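PDB 6DQX: ribonucleoside-diphosphate reductase, alpha chain from Actinobacillus ureae ATCC 25976, which probably reduces ribonucleoside diphosphates to deoxyribonucleoside diphosphates as the catalytic alpha subunit of a class Id ribonucleotide reductase. Local coordinates for residues D193-I198 / Q206-G211; W353-Q358 / G425-S430; H343-L348 / R407-M412. All blocks are in the same frame, centred on the assembly; numbering follows the deposited sequence.

Interaction 1. Residues D193-I198 / Q206-G211; sequences DEWLDI and QLMYYG. With EDO (1,2-ethanediol), chain I.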
loop_
_atom_site.group_PDB
_atom_site.type_symbol
_atom_site.label_atom_id
_atom_site.label_comp_id
_atom_site.label_asym_id
_atom_site.label_seq_id
_atom_site.Cartn_x
_atom_site.Cartn_y
_atom_site.Cartn_z
ATOM N N ASP A 193 1.810 -9.245 -21.359
ATOM C CA ASP A 193 0.932 -10.436 -21.252
ATOM C C ASP A 193 0.262 -10.560 -19.884
ATOM O O ASP A 193 -0.901 -10.965 -19.810
ATOM C CB ASP A 193 1.695 -11.733 -21.578
ATOM C CG ASP A 193 2.075 -11.850 -23.047
ATOM O OD1 ASP A 193 1.308 -11.372 -23.911
ATOM O OD2 ASP A 193 3.145 -12.450 -23.346
ATOM N N GLU A 194 0.960 -10.191 -18.803
ATOM C CA GLU A 194 0.338 -10.240 -17.482
ATOM C C GLU A 194 -0.771 -9.198 -17.343
ATOM O O GLU A 194 -1.802 -9.470 -16.769
ATOM C CB GLU A 194 1.351 -10.044 -16.356
ATOM C CG GLU A 194 2.392 -11.147 -16.243
ATOM C CD GLU A 194 3.266 -10.949 -15.026
ATOM O OE1 GLU A 194 4.475 -10.636 -15.189
ATOM O OE2 GLU A 194 2.729 -11.048 -13.908
ATOM N N TRP A 195 -0.524 -7.989 -17.841
ATOM C CA TRP A 195 -1.531 -6.915 -17.780
ATOM C C TRP A 195 -2.781 -7.241 -18.609
ATOM O O TRP A 195 -3.884 -6.935 -18.192
ATOM C CB TRP A 195 -0.927 -5.598 -18.254
ATOM C CG TRP A 195 -0.000 -4.967 -17.270
ATOM C CD1 TRP A 195 1.284 -5.345 -16.985
ATOM C CD2 TRP A 195 -0.277 -3.840 -16.439
ATOM N NE1 TRP A 195 1.832 -4.505 -16.043
ATOM C CE2 TRP A 195 0.896 -3.574 -15.683
ATOM C CE3 TRP A 195 -1.399 -3.021 -16.256
ATOM C CZ2 TRP A 195 0.971 -2.531 -14.754
ATOM C CZ3 TRP A 195 -1.316 -1.968 -15.334
ATOM C CH2 TRP A 195 -0.149 -1.751 -14.579
ATOM N N LEU A 196 -2.607 -7.897 -19.751
ATOM C CA LEU A 196 -3.749 -8.277 -20.613
ATOM C C LEU A 196 -4.750 -9.280 -20.009
ATOM O O LEU A 196 -5.837 -9.452 -20.568
ATOM C CB LEU A 196 -3.266 -8.750 -21.994
ATOM C CG LEU A 196 -2.731 -7.676 -22.943
ATOM C CD1 LEU A 196 -2.346 -8.286 -24.276
ATOM C CD2 LEU A 196 -3.741 -6.555 -23.169
ATOM N N ASP A 197 -4.411 -9.913 -18.876
ATOM C CA ASP A 197 -5.353 -10.759 -18.125
ATOM C C ASP A 197 -6.007 -10.075 -16.931
ATOM O O ASP A 197 -6.755 -10.699 -16.203
ATOM C CB ASP A 197 -4.665 -12.079 -17.708
ATOM C CG ASP A 197 -4.377 -12.980 -18.897
ATOM O OD1 ASP A 197 -5.036 -12.844 -19.941
ATOM O OD2 ASP A 197 -3.468 -13.811 -18.800
ATOM N N ILE A 198 -5.761 -8.773 -16.736
ATOM C CA ILE A 198 -6.476 -8.004 -15.732
ATOM C C ILE A 198 -7.997 -8.171 -15.929
ATOM O O ILE A 198 -8.452 -8.188 -17.053
ATOM C CB ILE A 198 -6.063 -6.502 -15.804
ATOM C CG1 ILE A 198 -4.699 -6.323 -15.126
ATOM C CG2 ILE A 198 -7.112 -5.611 -15.166
ATOM C CD1 ILE A 198 -4.101 -4.927 -15.192
ATOM N N GLN A 206 -8.961 -6.981 -10.101
ATOM C CA GLN A 206 -10.392 -6.881 -10.442
ATOM C C GLN A 206 -10.965 -5.460 -10.331
ATOM O O GLN A 206 -12.010 -5.210 -10.904
ATOM C CB GLN A 206 -11.210 -7.795 -9.530
ATOM C CG GLN A 206 -10.908 -9.284 -9.657
ATOM C CD GLN A 206 -11.200 -9.836 -11.032
ATOM O OE1 GLN A 206 -12.133 -9.404 -11.709
ATOM N NE2 GLN A 206 -10.379 -10.777 -11.471
ATOM N N LEU A 207 -10.308 -4.541 -9.609
ATOM C CA LEU A 207 -10.922 -3.241 -9.276
ATOM C C LEU A 207 -10.366 -2.110 -10.128
ATOM O O LEU A 207 -11.123 -1.272 -10.605
ATOM C CB LEU A 207 -10.750 -2.900 -7.789
ATOM C CG LEU A 207 -11.228 -3.964 -6.777
ATOM C CD1 LEU A 207 -11.321 -3.378 -5.370
ATOM C CD2 LEU A 207 -12.561 -4.584 -7.166
ATOM N N MET A 208 -9.048 -2.069 -10.288
ATOM C CA MET A 208 -8.415 -0.993 -11.032
ATOM C C MET A 208 -8.618 -1.204 -12.521
ATOM O O MET A 208 -8.789 -2.347 -13.007
ATOM C CB MET A 208 -6.936 -0.847 -10.692
ATOM C CG MET A 208 -6.042 -1.992 -11.085
ATOM S SD MET A 208 -4.311 -1.600 -10.809
ATOM C CE MET A 208 -3.802 -1.039 -12.418
ATOM N N TYR A 209 -8.645 -0.088 -13.240
ATOM C CA TYR A 209 -8.656 -0.123 -14.703
ATOM C C TYR A 209 -7.241 -0.023 -15.242
ATOM O O TYR A 209 -6.284 0.233 -14.494
ATOM C CB TYR A 209 -9.495 1.038 -15.243
ATOM C CG TYR A 209 -10.900 1.031 -14.728
ATOM C CD1 TYR A 209 -11.778 -0.003 -15.072
ATOM C CD2 TYR A 209 -11.360 2.047 -13.889
ATOM C CE1 TYR A 209 -13.080 -0.026 -14.590
ATOM C CE2 TYR A 209 -12.667 2.041 -13.399
ATOM C CZ TYR A 209 -13.518 1.003 -13.754
ATOM O OH TYR A 209 -14.804 0.992 -13.261
ATOM N N TYR A 210 -7.085 -0.244 -16.541
ATOM C CA TYR A 210 -5.815 -0.027 -17.192
ATOM C C TYR A 210 -5.932 0.414 -18.633
ATOM O O TYR A 210 -6.955 0.213 -19.288
ATOM C CB TYR A 210 -4.848 -1.232 -17.093
ATOM C CG TYR A 210 -5.176 -2.440 -17.978
ATOM C CD1 TYR A 210 -6.365 -3.135 -17.828
ATOM C CD2 TYR A 210 -4.301 -2.847 -18.960
ATOM C CE1 TYR A 210 -6.674 -4.223 -18.645
ATOM C CE2 TYR A 210 -4.582 -3.924 -19.776
ATOM C CZ TYR A 210 -5.761 -4.610 -19.599
ATOM O OH TYR A 210 -6.002 -5.646 -20.434
ATOM N N GLY A 211 -4.842 1.033 -19.072
ATOM C CA GLY A 211 -4.634 1.462 -20.425
ATOM C C GLY A 211 -3.318 0.959 -20.948
ATOM O O GLY A 211 -2.363 0.727 -20.187
HETATM C C1 EDO I . -1.718 -14.503 -16.292
HETATM O O1 EDO I . -1.164 -13.700 -17.343
HETATM C C2 EDO I . -0.901 -15.778 -16.197
HETATM O O2 EDO I . 0.332 -15.434 -15.556
HETATM O O HOH W 1 -8.153 -7.270 -19.602
#
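M208 meets W195 through its terminal methyl alone, CE lying 3.9 Å from W195 CZ3, and the two side chains cross at about a right angle. A bend at chi3 (-96°) helps bring that methyl to the indole. Y210 carries most of the contact. Its CB sits in the plane of the indole at the CE3-CZ3 edge, 4.0 Å from W195 CE3, while W195 NE1 bonds S157 on helix 156-170. I198 CD1 stands over one face of the phenol, 4.1 Å from the Y210 centroid and 21° off the normal, a CH-pi contact, and I198 CB comes within 3.7 Å of Y210 CE1. L196 crosses the far end of the phenol, bringing CD2 to 3.7 Å from Y210 OH. A water in the ring plane hydrogen-bonds Y210 OH at 2.8 Å and donates to I198 O at 2.7 Å, and weakly to L196 O. The type I turn W195-I198, closed by I198 N to W195 O at 3.0 Å, packs beside strand 209-213 in the beta-alpha-beta unit that strand 181-186 begins. Apolar packing carries this buried join, and the water links the tyrosine hydroxyl to the turn.

Interaction 2. Residues W353-Q358 / G425-S430; sequences WHSYLQ and GSVSPS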
loop_
_atom_site.group_PDB
_atom_site.type_symbol
_atom_site.label_atom_id
_atom_site.label_comp_id
_atom_site.label_asym_id
_atom_site.label_seq_id
_atom_site.Cartn_x
_atom_site.Cartn_y
_atom_site.Cartn_z
ATOM N N TRP A 353 -23.246 18.398 -27.232
ATOM C CA TRP A 353 -22.969 18.397 -28.684
ATOM C C TRP A 353 -24.136 17.820 -29.495
ATOM O O TRP A 353 -24.638 18.461 -30.427
ATOM C CB TRP A 353 -21.713 17.574 -28.956
ATOM C CG TRP A 353 -21.333 17.284 -30.392
ATOM C CD1 TRP A 353 -20.975 16.062 -30.900
ATOM C CD2 TRP A 353 -21.238 18.212 -31.490
ATOM N NE1 TRP A 353 -20.657 16.170 -32.243
ATOM C CE2 TRP A 353 -20.801 17.481 -32.623
ATOM C CE3 TRP A 353 -21.450 19.588 -31.617
ATOM C CZ2 TRP A 353 -20.611 18.083 -33.893
ATOM C CZ3 TRP A 353 -21.277 20.180 -32.902
ATOM C CH2 TRP A 353 -20.847 19.422 -33.997
ATOM N N HIS A 354 -24.577 16.609 -29.145
ATOM C CA HIS A 354 -25.674 15.998 -29.890
ATOM C C HIS A 354 -26.964 16.812 -29.720
ATOM O O HIS A 354 -27.710 17.024 -30.697
ATOM C CB HIS A 354 -25.876 14.549 -29.486
ATOM C CG HIS A 354 -26.640 13.750 -30.481
ATOM N ND1 HIS A 354 -27.091 12.475 -30.215
ATOM C CD2 HIS A 354 -27.017 14.023 -31.760
ATOM C CE1 HIS A 354 -27.709 11.997 -31.279
ATOM N NE2 HIS A 354 -27.684 12.918 -32.229
ATOM N N SER A 355 -27.184 17.322 -28.503
ATOM C CA SER A 355 -28.278 18.249 -28.261
ATOM C C SER A 355 -28.275 19.454 -29.202
ATOM O O SER A 355 -29.322 19.797 -29.762
ATOM C CB SER A 355 -28.330 18.718 -26.803
ATOM O OG SER A 355 -28.627 17.619 -25.948
ATOM N N TYR A 356 -27.126 20.111 -29.339
ATOM C CA TYR A 356 -27.014 21.216 -30.280
ATOM C C TYR A 356 -27.398 20.774 -31.700
ATOM O O TYR A 356 -28.156 21.474 -32.388
ATOM C CB TYR A 356 -25.603 21.809 -30.259
ATOM C CG TYR A 356 -25.406 22.894 -31.275
ATOM C CD1 TYR A 356 -25.894 24.168 -31.050
ATOM C CD2 TYR A 356 -24.775 22.634 -32.481
ATOM C CE1 TYR A 356 -25.744 25.173 -31.993
ATOM C CE2 TYR A 356 -24.614 23.635 -33.428
ATOM C CZ TYR A 356 -25.109 24.904 -33.177
ATOM O OH TYR A 356 -24.959 25.918 -34.106
ATOM N N LEU A 357 -26.881 19.628 -32.139
ATOM C CA LEU A 357 -27.180 19.150 -33.497
ATOM C C LEU A 357 -28.660 18.892 -33.662
ATOM O O LEU A 357 -29.257 19.311 -34.665
ATOM C CB LEU A 357 -26.383 17.911 -33.859
ATOM C CG LEU A 357 -24.877 18.147 -33.936
ATOM C CD1 LEU A 357 -24.202 16.846 -34.250
ATOM C CD2 LEU A 357 -24.497 19.214 -34.958
ATOM N N GLN A 358 -29.269 18.256 -32.664
ATOM C CA GLN A 358 -30.714 17.975 -32.741
ATOM C C GLN A 358 -31.578 19.215 -32.678
ATOM O O GLN A 358 -32.605 19.282 -33.379
ATOM C CB GLN A 358 -31.131 16.930 -31.700
ATOM C CG GLN A 358 -30.638 15.541 -32.082
ATOM C CD GLN A 358 -31.038 14.482 -31.062
ATOM O OE1 GLN A 358 -31.401 14.811 -29.947
ATOM N NE2 GLN A 358 -30.967 13.218 -31.448
ATOM N N GLY A 425 -29.958 20.071 -17.382
ATOM C CA GLY A 425 -31.071 19.938 -18.318
ATOM C C GLY A 425 -31.162 18.626 -19.060
ATOM O O GLY A 425 -31.792 18.579 -20.108
ATOM N N SER A 426 -30.501 17.574 -18.555
ATOM C CA SER A 426 -30.445 16.273 -19.238
ATOM C C SER A 426 -29.965 16.382 -20.703
ATOM O O SER A 426 -30.438 15.679 -21.574
ATOM C CB SER A 426 -31.794 15.542 -19.163
ATOM O OG SER A 426 -32.050 15.193 -17.833
ATOM N N VAL A 427 -29.010 17.265 -20.951
ATOM C CA VAL A 427 -28.399 17.344 -22.293
ATOM C C VAL A 427 -27.512 16.146 -22.590
ATOM O O VAL A 427 -27.214 15.317 -21.709
ATOM C CB VAL A 427 -27.618 18.662 -22.536
ATOM C CG1 VAL A 427 -28.570 19.841 -22.487
ATOM C CG2 VAL A 427 -26.439 18.817 -21.596
ATOM N N SER A 428 -27.133 16.011 -23.857
ATOM C CA SER A 428 -26.342 14.893 -24.291
ATOM C C SER A 428 -24.968 14.942 -23.599
ATOM O O SER A 428 -24.453 16.001 -23.257
ATOM C CB SER A 428 -26.195 14.880 -25.829
ATOM O OG SER A 428 -25.607 16.089 -26.264
ATOM N N PRO A 429 -24.379 13.778 -23.371
ATOM C CA PRO A 429 -23.069 13.739 -22.699
ATOM C C PRO A 429 -21.890 14.105 -23.590
ATOM O O PRO A 429 -21.810 13.626 -24.701
ATOM C CB PRO A 429 -22.972 12.292 -22.235
ATOM C CG PRO A 429 -23.837 11.528 -23.146
ATOM C CD PRO A 429 -24.852 12.431 -23.749
ATOM N N SER A 430 -21.015 14.998 -23.105
ATOM C CA SER A 430 -19.807 15.433 -23.823
ATOM C C SER A 430 -20.058 15.561 -25.321
ATOM O O SER A 430 -20.941 16.332 -25.722
ATOM C CB SER A 430 -18.532 14.604 -23.477
ATOM O OG SER A 430 -18.569 13.309 -24.024
HETATM O O HOH W 2 -23.180 15.057 -26.969
#
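S355 and S428 hold each other by two reciprocal hydrogen bonds, each side-chain oxygen accepting from the other residue's backbone amide. S355 N donates to S428 OG at 3.0 Å with an N-H...O angle of 166°, and S428 N donates to S355 OG, also at 3.0 Å, with an angle of 157°. The torsions account for the pairing: S428 OG sits between its own backbone N and carbonyl carbon (chi1 58°), which points it into the first turn of helix 353-359, whereas S355 OG lies beside its backbone N and opposite its carbonyl carbon, facing the loop. A weaker third bond runs from W353 N to S430 O at 3.4 Å.

One water joins the polar network. It accepts from H354 N at 3.0 Å, lies 2.7 Å from S428 OG, and is 2.9 Å from S430 O, to which it may donate.

Van der Waals contacts are few. H354 CB packs 3.6 Å from S428 OG, and V427 CB rests against S355 OG at 3.7 Å. The rings of W353 and H354 lead away from the loop: W353 NE1 bonds Q508 and its indole makes a cation-pi contact with R512, while H354 ND1 accepts from F434 N.

Amides in the first turn of a helix lack acceptors within their own helix. Here the loop and the water supply partners for those of W353, H354 and S355, so the buried join between the helix start and the loop after helix 418-423 is mainly polar and directional, with S428 OG accepting from S355 N in the first turn.

Interaction 3. Residues H343-L348 / R407-M412; sequences HRALGL and RNTTLM. With EDO (1,2-ethanediol), chain F.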
loop_
_atom_site.group_PDB
_atom_site.type_symbol
_atom_site.label_atom_id
_atom_site.label_comp_id
_atom_site.label_asym_id
_atom_site.label_seq_id
_atom_site.Cartn_x
_atom_site.Cartn_y
_atom_site.Cartn_z
ATOM N N HIS A 343 2.716 24.686 -13.688
ATOM C CA HIS A 343 2.004 24.476 -14.958
ATOM C C HIS A 343 0.669 25.202 -15.043
ATOM O O HIS A 343 0.313 25.707 -16.103
ATOM C CB HIS A 343 1.705 22.973 -15.163
ATOM C CG HIS A 343 2.918 22.147 -15.452
ATOM N ND1 HIS A 343 3.836 21.762 -14.491
ATOM C CD2 HIS A 343 3.336 21.606 -16.606
ATOM C CE1 HIS A 343 4.782 21.034 -15.070
ATOM N NE2 HIS A 343 4.501 20.930 -16.356
ATOM N N ARG A 344 -0.095 25.184 -13.955
ATOM C CA ARG A 344 -1.461 25.682 -13.927
ATOM C C ARG A 344 -2.323 25.108 -15.070
ATOM O O ARG A 344 -3.089 25.827 -15.716
ATOM C CB ARG A 344 -1.459 27.218 -13.947
ATOM C CG ARG A 344 -0.653 27.861 -12.830
ATOM C CD ARG A 344 -0.912 29.369 -12.740
ATOM N NE ARG A 344 -2.256 29.581 -12.216
ATOM C CZ ARG A 344 -2.593 29.618 -10.923
ATOM N NH1 ARG A 344 -1.682 29.557 -9.960
ATOM N NH2 ARG A 344 -3.864 29.755 -10.579
ATOM N N ALA A 345 -2.181 23.809 -15.346
ATOM C CA ALA A 345 -2.949 23.196 -16.436
ATOM C C ALA A 345 -4.449 23.205 -16.157
ATOM O O ALA A 345 -4.871 22.910 -15.035
ATOM C CB ALA A 345 -2.476 21.774 -16.691
ATOM N N LEU A 346 -5.247 23.606 -17.159
ATOM C CA LEU A 346 -6.701 23.553 -17.094
ATOM C C LEU A 346 -7.290 22.611 -18.170
ATOM O O LEU A 346 -6.667 22.330 -19.221
ATOM C CB LEU A 346 -7.321 24.945 -17.286
ATOM C CG LEU A 346 -6.693 26.106 -16.471
ATOM C CD1 LEU A 346 -7.375 27.414 -16.834
ATOM C CD2 LEU A 346 -6.781 25.808 -14.977
ATOM N N GLY A 347 -8.520 22.199 -17.910
ATOM C CA GLY A 347 -9.240 21.262 -18.764
ATOM C C GLY A 347 -10.686 21.685 -18.969
ATOM O O GLY A 347 -11.597 21.032 -18.479
ATOM N N LEU A 348 -10.897 22.782 -19.686
ATOM C CA LEU A 348 -12.243 23.238 -20.008
ATOM C C LEU A 348 -12.785 22.316 -21.120
ATOM O O LEU A 348 -12.113 22.094 -22.146
ATOM C CB LEU A 348 -12.216 24.690 -20.483
ATOM C CG LEU A 348 -13.562 25.327 -20.892
ATOM C CD1 LEU A 348 -13.563 26.807 -20.511
ATOM C CD2 LEU A 348 -13.879 25.132 -22.386
ATOM N N ARG A 407 -1.027 31.991 -18.916
ATOM C CA ARG A 407 -1.095 31.576 -17.515
ATOM C C ARG A 407 -1.099 30.038 -17.327
ATOM O O ARG A 407 -0.695 29.543 -16.257
ATOM C CB ARG A 407 -2.392 32.163 -16.945
ATOM C CG ARG A 407 -2.719 31.900 -15.485
ATOM C CD ARG A 407 -1.947 32.798 -14.573
ATOM N NE ARG A 407 -2.486 32.757 -13.213
ATOM C CZ ARG A 407 -1.783 33.019 -12.122
ATOM N NH1 ARG A 407 -0.502 33.358 -12.209
ATOM N NH2 ARG A 407 -2.360 32.933 -10.932
ATOM N N ASN A 408 -1.617 29.320 -18.326
ATOM C CA ASN A 408 -1.972 27.894 -18.238
ATOM C C ASN A 408 -1.358 27.110 -19.375
ATOM O O ASN A 408 -1.467 27.502 -20.530
ATOM C CB ASN A 408 -3.470 27.775 -18.331
ATOM C CG ASN A 408 -4.166 28.724 -17.387
ATOM O OD1 ASN A 408 -4.670 29.779 -17.808
ATOM N ND2 ASN A 408 -4.133 28.405 -16.087
ATOM N N THR A 409 -0.699 25.989 -19.061
ATOM C CA THR A 409 0.024 25.247 -20.096
ATOM C C THR A 409 -0.932 24.651 -21.115
ATOM O O THR A 409 -0.642 24.642 -22.332
ATOM C CB THR A 409 0.920 24.129 -19.528
ATOM O OG1 THR A 409 0.134 23.273 -18.699
ATOM C CG2 THR A 409 2.088 24.709 -18.761
ATOM N N THR A 410 -2.077 24.190 -20.605
ATOM C CA THR A 410 -3.171 23.678 -21.398
ATOM C C THR A 410 -4.473 24.320 -20.931
ATOM O O THR A 410 -4.607 24.707 -19.769
ATOM C CB THR A 410 -3.303 22.131 -21.260
ATOM O OG1 THR A 410 -3.662 21.796 -19.907
ATOM C CG2 THR A 410 -1.990 21.471 -21.677
ATOM N N LEU A 411 -5.426 24.415 -21.846
ATOM C CA LEU A 411 -6.727 25.005 -21.618
ATOM C C LEU A 411 -7.919 24.053 -21.795
ATOM O O LEU A 411 -8.925 24.235 -21.091
ATOM C CB LEU A 411 -6.930 26.200 -22.560
ATOM C CG LEU A 411 -6.276 27.534 -22.153
ATOM C CD1 LEU A 411 -6.729 27.948 -20.746
ATOM C CD2 LEU A 411 -4.773 27.484 -22.245
ATOM N N MET A 412 -7.831 23.076 -22.691
ATOM C CA MET A 412 -9.016 22.283 -23.078
ATOM C C MET A 412 -8.848 20.785 -23.069
ATOM O O MET A 412 -7.829 20.267 -23.497
ATOM C CB MET A 412 -9.521 22.712 -24.478
ATOM C CG MET A 412 -10.138 24.100 -24.485
ATOM S SD MET A 412 -10.642 24.630 -26.135
ATOM C CE MET A 412 -12.005 23.475 -26.293
HETATM C C1 EDO F . -6.153 34.258 -8.789
HETATM O O1 EDO F . -6.388 33.117 -7.951
HETATM C C2 EDO F . -6.094 33.880 -10.259
HETATM O O2 EDO F . -5.273 32.736 -10.462
#
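H343-L348 and R407-M412 run side by side, their end-to-end directions 41° apart, with backbone bonds from T409 N to H343 O (3.1 Å), L346 N to T410 O (2.9 Å) and L348 N to L411 O (2.8 Å) and a single bridge between L348 and M412.

The guanidinium groups of R344 and R407 stack face to face, their centres 3.7 Å apart and planes at 21°. R407 NH2 lies over the middle of the R344 group, 3.3 Å from R344 CZ. Bends in both chains, at chi3 of R344 and chi2 of R407, bring the groups together. D317 on helix 308-327 forms salt bridges with both NE atoms, which probably offsets the like charges. R407 NH1 also bonds G396 O, R344 NH2 bonds S321, and R407 NH2 donates to a bound ethanediol.

The amide of N408 bonds the backbone of R344: ND2 donates to R344 O at 2.8 Å, nearly straight at 164°, with that oxygen close to its amide plane. N408 ND2 also bonds D317, and OD1 bonds S388 OG. The same group is crossed at a slant by L346, whose CD1 is 3.5 Å from N408 CG. T410 OG1, held between its backbone N and carbonyl carbon, donates to L346 O at 3.1 Å and also touches A345 CB. Farther along, L346 CD1 meets L411 CD1, while M412 CB lies against L348 O.

R344, with positive phi, is where the chain leaves helix 334-343 and turns toward strand 347-351, which pairs in parallel with strand 288-296. The segment 407-412 borders this entry into the sheet, joined by a single beta bridge at the start of a strand of the ten-stranded alpha/beta barrel of this reductase family.

Following the chain from the N terminus, interaction 1 comes first and closes a short connection, with seven residues between its segments, inside the beta-alpha-beta unit of strands 181-186 and 209-213. It finishes before the other two begin. Interaction 3 then opens and ties strand 347-351 to the loop after helix 367-395; interaction 2 ties helix 353-359, directly next in the chain, to the loop after helix 418-423. Their partners return in the same order, 407-412 before 425-430, so these two long closures cross. Interactions 1 and 3 reach the same mixed sheet, with centres 30 Å apart, whereas interactions 1 and 2 lie on opposite sides of the chain's centre.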